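MW1564 protein (Staphylococcus aureus, PDB 3NTV) probably transfers a methyl group from S-adenosylmethionine to a hydroxyl of its substrate, as a putative caffeoyl-CoA O-methyltransferase with a Rossmann fold. Local coordinates at residues E160-T163 and P164-K167; Q202-N205 and E206-K210. All coordinates share one frame; numbering follows the deposited sequence.

How the contacts relate
Both contacts lie in the Rossmann-type fold of the O-methyltransferase family, and contact 1 comes first along the chain. It turns helix 155-162 into the short strand 166-167, just ahead of the sheet strand 170-175. Contact 2 spans the last turns of helix 192-209, which leads to strand 214-219 at the border of the sheet. Their centres are about 17 Å apart, yet helices 155-162 and 192-209 pack on each other: E160 CG lies 3.6 Å from W207 CZ2, and F159, just before contact 1, touches W207 and L208. Of the two, only contact 2 adds contacts to the second subunit; contact 1 is built within its own chain.

Contact 1. Residues E160-T163 and P164-K167; sequences EIYT and PLLK
Y162 O receives the amide of L165, and one residue on T163 O receives that of L166, two successive i to i+3 bonds that wind the chain out of its helix through a 3-10 turn. L165 N lies 2.9 Å from Y162 O with an N-H...O angle of 155°; L166 N is likewise 2.9 Å from T163 O. P164 has no amide hydrogen to give, and its CD instead rests 3.3 Å from E160 O.

Side chains add a looser layer. L165 CD1 comes up to the edge of the Y162 ring, near its plane, 4.4 Å from CD1 of the tyrosine. One face of the ring carries I161 CG2, 3.6 Å above the plane and over its centre. T163 carries OG1 between its backbone N and carbonyl carbon (chi1 58°), which turns the hydroxyl back to bond F159 O in the preceding turn. The carbonyl of T163 also accepts from K230 NZ, which bonds L166 O as well.

Farther out, Y162 OH bonds A131 O. L165 packs on helix 135-138, L166 and T163 reach I146 of strand 143-149 and V172 of strand 170-175, and Y162 extends to strand 74-78. Backbone hydrogen bonds of L165 and K167 with Y143 set the short strand 166-167 beside the start of strand 143-149.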
loop_
_atom_site.group_PDB
_atom_site.type_symbol
_atom_site.label_atom_id
_atom_site.label_comp_id
_atom_site.label_asym_id
_atom_site.label_seq_id
_atom_site.Cartn_x
_atom_site.Cartn_y
_atom_site.Cartn_z
ATOM N N GLU A 160 -17.598 -3.249 -14.107
ATOM C CA GLU A 160 -18.925 -3.887 -14.035
ATOM C C GLU A 160 -18.964 -5.266 -14.714
ATOM O O GLU A 160 -19.576 -6.193 -14.184
ATOM C CB GLU A 160 -20.003 -2.974 -14.656
ATOM C CG GLU A 160 -20.203 -1.653 -13.931
ATOM C CD GLU A 160 -21.128 -0.674 -14.630
ATOM O OE1 GLU A 160 -21.019 -0.520 -15.868
ATOM O OE2 GLU A 160 -21.931 -0.020 -13.927
ATOM N N ILE A 161 -18.290 -5.414 -15.868
ATOM C CA ILE A 161 -18.278 -6.679 -16.616
ATOM C C ILE A 161 -17.569 -7.813 -15.876
ATOM O O ILE A 161 -18.070 -8.935 -15.860
ATOM C CB ILE A 161 -17.665 -6.503 -18.044
ATOM C CG1 ILE A 161 -18.543 -5.608 -18.951
ATOM C CG2 ILE A 161 -17.385 -7.850 -18.745
ATOM C CD1 ILE A 161 -17.795 -5.097 -20.221
ATOM N N TYR A 162 -16.374 -7.527 -15.301
ATOM C CA TYR A 162 -15.508 -8.571 -14.770
ATOM C C TYR A 162 -15.592 -8.875 -13.285
ATOM O O TYR A 162 -15.307 -10.010 -12.898
ATOM C CB TYR A 162 -14.040 -8.342 -15.226
ATOM C CG TYR A 162 -13.889 -8.410 -16.736
ATOM C CD1 TYR A 162 -13.944 -9.632 -17.409
ATOM C CD2 TYR A 162 -13.798 -7.248 -17.501
ATOM C CE1 TYR A 162 -13.853 -9.698 -18.799
ATOM C CE2 TYR A 162 -13.715 -7.301 -18.896
ATOM C CZ TYR A 162 -13.743 -8.532 -19.539
ATOM O OH TYR A 162 -13.621 -8.620 -20.905
ATOM N N THR A 163 -16.048 -7.908 -12.471
ATOM C CA THR A 163 -16.196 -8.132 -11.025
ATOM C C THR A 163 -17.119 -9.270 -10.637
ATOM O O THR A 163 -16.812 -9.914 -9.653
ATOM C CB THR A 163 -16.384 -6.858 -10.224
ATOM O OG1 THR A 163 -17.525 -6.147 -10.687
ATOM C CG2 THR A 163 -15.153 -5.984 -10.233
ATOM N N PRO A 164 -18.169 -9.647 -11.404
ATOM C CA PRO A 164 -18.936 -10.853 -11.040
ATOM C C PRO A 164 -18.064 -12.126 -10.966
ATOM O O PRO A 164 -18.471 -13.115 -10.345
ATOM C CB PRO A 164 -19.941 -10.981 -12.201
ATOM C CG PRO A 164 -20.131 -9.593 -12.683
ATOM C CD PRO A 164 -18.735 -9.020 -12.623
ATOM N N LEU A 165 -16.866 -12.122 -11.610
ATOM C CA LEU A 165 -15.940 -13.262 -11.600
ATOM C C LEU A 165 -14.947 -13.189 -10.433
ATOM O O LEU A 165 -14.078 -14.054 -10.327
ATOM C CB LEU A 165 -15.132 -13.310 -12.899
ATOM C CG LEU A 165 -15.912 -13.355 -14.201
ATOM C CD1 LEU A 165 -14.960 -13.350 -15.357
ATOM C CD2 LEU A 165 -16.785 -14.604 -14.253
ATOM N N LEU A 166 -15.008 -12.124 -9.636
ATOM C CA LEU A 166 -14.101 -11.948 -8.498
ATOM C C LEU A 166 -14.727 -12.548 -7.232
ATOM O O LEU A 166 -15.889 -12.271 -6.909
ATOM C CB LEU A 166 -13.844 -10.440 -8.312
ATOM C CG LEU A 166 -12.870 -10.020 -7.204
ATOM C CD1 LEU A 166 -11.440 -10.499 -7.528
ATOM C CD2 LEU A 166 -12.895 -8.506 -7.031
ATOM N N LYS A 167 -13.950 -13.331 -6.497
ATOM C CA LYS A 167 -14.471 -13.943 -5.278
ATOM C C LYS A 167 -14.757 -12.913 -4.214
ATOM O O LYS A 167 -14.200 -11.802 -4.245
ATOM C CB LYS A 167 -13.510 -14.998 -4.730
ATOM C CG LYS A 167 -12.190 -14.437 -4.216
ATOM C CD LYS A 167 -11.445 -15.468 -3.423
ATOM C CE LYS A 167 -10.205 -14.860 -2.820
ATOM N NZ LYS A 167 -9.317 -15.927 -2.272
#

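Contact 2. Residues Q202-N205 and E206-K210; sequences QDYN and EWLIK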
loop_
_atom_site.group_PDB
_atom_site.type_symbol
_atom_site.label_atom_id
_atom_site.label_comp_id
_atom_site.label_asym_id
_atom_site.label_seq_id
_atom_site.Cartn_x
_atom_site.Cartn_y
_atom_site.Cartn_z
ATOM N N GLN A 202 -11.405 10.970 -12.925
ATOM C CA GLN A 202 -12.156 11.559 -11.820
ATOM C C GLN A 202 -13.532 10.942 -11.696
ATOM O O GLN A 202 -13.941 10.638 -10.568
ATOM C CB GLN A 202 -12.226 13.086 -11.936
ATOM C CG GLN A 202 -10.864 13.770 -11.706
ATOM C CD GLN A 202 -10.906 15.279 -11.915
ATOM O OE1 GLN A 202 -9.940 15.995 -11.613
ATOM N NE2 GLN A 202 -11.961 15.789 -12.524
ATOM N N ASP A 203 -14.252 10.745 -12.836
ATOM C CA ASP A 203 -15.563 10.088 -12.831
ATOM C C ASP A 203 -15.444 8.656 -12.275
ATOM O O ASP A 203 -16.275 8.240 -11.475
ATOM C CB ASP A 203 -16.176 10.056 -14.243
ATOM C CG ASP A 203 -16.659 11.414 -14.723
ATOM O OD1 ASP A 203 -16.659 12.375 -13.905
ATOM O OD2 ASP A 203 -17.038 11.521 -15.909
ATOM N N TYR A 204 -14.417 7.904 -12.717
ATOM C CA TYR A 204 -14.180 6.537 -12.238
ATOM C C TYR A 204 -13.994 6.527 -10.725
ATOM O O TYR A 204 -14.626 5.718 -10.058
ATOM C CB TYR A 204 -12.942 5.924 -12.936
ATOM C CG TYR A 204 -12.589 4.532 -12.454
ATOM C CD1 TYR A 204 -13.063 3.403 -13.117
ATOM C CD2 TYR A 204 -11.803 4.344 -11.321
ATOM C CE1 TYR A 204 -12.742 2.115 -12.677
ATOM C CE2 TYR A 204 -11.479 3.061 -10.870
ATOM C CZ TYR A 204 -11.935 1.950 -11.566
ATOM O OH TYR A 204 -11.606 0.672 -11.174
ATOM N N ASN A 205 -13.125 7.392 -10.198
ATOM C CA ASN A 205 -12.864 7.448 -8.746
ATOM C C ASN A 205 -14.126 7.703 -7.919
ATOM O O ASN A 205 -14.372 7.008 -6.934
ATOM C CB ASN A 205 -11.783 8.456 -8.425
ATOM C CG ASN A 205 -10.440 8.081 -9.004
ATOM O OD1 ASN A 205 -10.182 6.913 -9.371
ATOM N ND2 ASN A 205 -9.582 9.064 -9.161
ATOM N N GLU A 206 -14.934 8.694 -8.335
ATOM C CA GLU A 206 -16.181 9.036 -7.642
ATOM C C GLU A 206 -17.166 7.884 -7.710
ATOM O O GLU A 206 -17.836 7.602 -6.731
ATOM C CB GLU A 206 -16.818 10.291 -8.266
ATOM C CG GLU A 206 -16.035 11.570 -8.050
ATOM C CD GLU A 206 -16.088 12.207 -6.671
ATOM O OE1 GLU A 206 -15.228 13.075 -6.400
ATOM O OE2 GLU A 206 -16.986 11.857 -5.869
ATOM N N TRP A 207 -17.272 7.226 -8.865
ATOM C CA TRP A 207 -18.199 6.116 -9.036
ATOM C C TRP A 207 -17.740 4.926 -8.154
ATOM O O TRP A 207 -18.561 4.282 -7.504
ATOM C CB TRP A 207 -18.235 5.736 -10.518
ATOM C CG TRP A 207 -18.993 4.490 -10.823
ATOM C CD1 TRP A 207 -20.330 4.379 -11.071
ATOM C CD2 TRP A 207 -18.444 3.176 -10.967
ATOM N NE1 TRP A 207 -20.651 3.069 -11.344
ATOM C CE2 TRP A 207 -19.504 2.314 -11.315
ATOM C CE3 TRP A 207 -17.140 2.649 -10.870
ATOM C CZ2 TRP A 207 -19.313 0.944 -11.532
ATOM C CZ3 TRP A 207 -16.949 1.297 -11.102
ATOM C CH2 TRP A 207 -18.029 0.457 -11.408
ATOM N N LEU A 208 -16.423 4.677 -8.110
ATOM C CA LEU A 208 -15.861 3.574 -7.325
ATOM C C LEU A 208 -16.150 3.688 -5.833
ATOM O O LEU A 208 -16.601 2.711 -5.231
ATOM C CB LEU A 208 -14.361 3.463 -7.580
ATOM C CG LEU A 208 -13.588 2.382 -6.798
ATOM C CD1 LEU A 208 -14.102 0.999 -7.146
ATOM C CD2 LEU A 208 -12.113 2.495 -7.113
ATOM N N ILE A 209 -15.906 4.868 -5.245
ATOM C CA ILE A 209 -16.148 5.091 -3.819
ATOM C C ILE A 209 -17.614 4.900 -3.424
ATOM O O ILE A 209 -17.887 4.660 -2.248
ATOM C CB ILE A 209 -15.589 6.436 -3.305
ATOM C CG1 ILE A 209 -16.274 7.652 -3.954
ATOM C CG2 ILE A 209 -14.091 6.486 -3.449
ATOM C CD1 ILE A 209 -16.008 9.019 -3.278
ATOM N N LYS A 210 -18.537 5.021 -4.398
ATOM C CA LYS A 210 -19.978 4.877 -4.186
ATOM C C LYS A 210 -20.519 3.451 -4.378
ATOM O O LYS A 210 -21.723 3.240 -4.232
ATOM C CB LYS A 210 -20.778 5.912 -5.014
ATOM C CG LYS A 210 -20.447 7.382 -4.722
ATOM C CD LYS A 210 -20.680 7.805 -3.264
ATOM C CE LYS A 210 -20.458 9.284 -3.042
ATOM N NZ LYS A 210 -19.313 9.541 -2.132
HETATM O O HOH W 1 -13.089 12.418 -8.588
#
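Q202 to E206, D203 to W207, Y204 to L208 and N205 to I209 are four consecutive i to i+4 pairs, the regular alpha-helical ladder at the C-terminal end of helix 192-209. The bonds are fairly uniform: E206 N sits 3.1 Å from Q202 O with an N-H...O angle of 167°, and the shortest is L208 N to Y204 O, 2.8 Å. After I209 the winding tightens, K210 N turning to W207 O at 3.2 Å.

The side-chain contact of this stretch is between Y204 and L208, one turn apart, which run side by side. L208 CD2 approaches Y204 CE2 obliquely at 3.9 Å. Both residues hold CG anti to the backbone N, which sends both side chains off in the same direction. E206 CG rests 3.4 Å from Q202 O; the bend at chi2 (-75°) carries the carboxylate away, and a water bridges the gap, donating to both Q202 O, 2.8 Å away, and E206 OE1. That carbonyl thus takes the E206 amide and the water. W207 brings the edge of its indole near Y204 O.

D203 OD2 forms a salt bridge with K199, a turn earlier, and Y204 OH bonds T174 of strand 170-175. N205 ND2 bonds both V177 O and the hydroxyl of Y28 of the second subunit, where N205 and E206 also pack on L32 and I209 on H35. Inward, Y204 and L208 pack on F159 of helix 155-162, whose ring meets W207 edge-to-face, while N205 and I209 lean on F218 of strand 214-219.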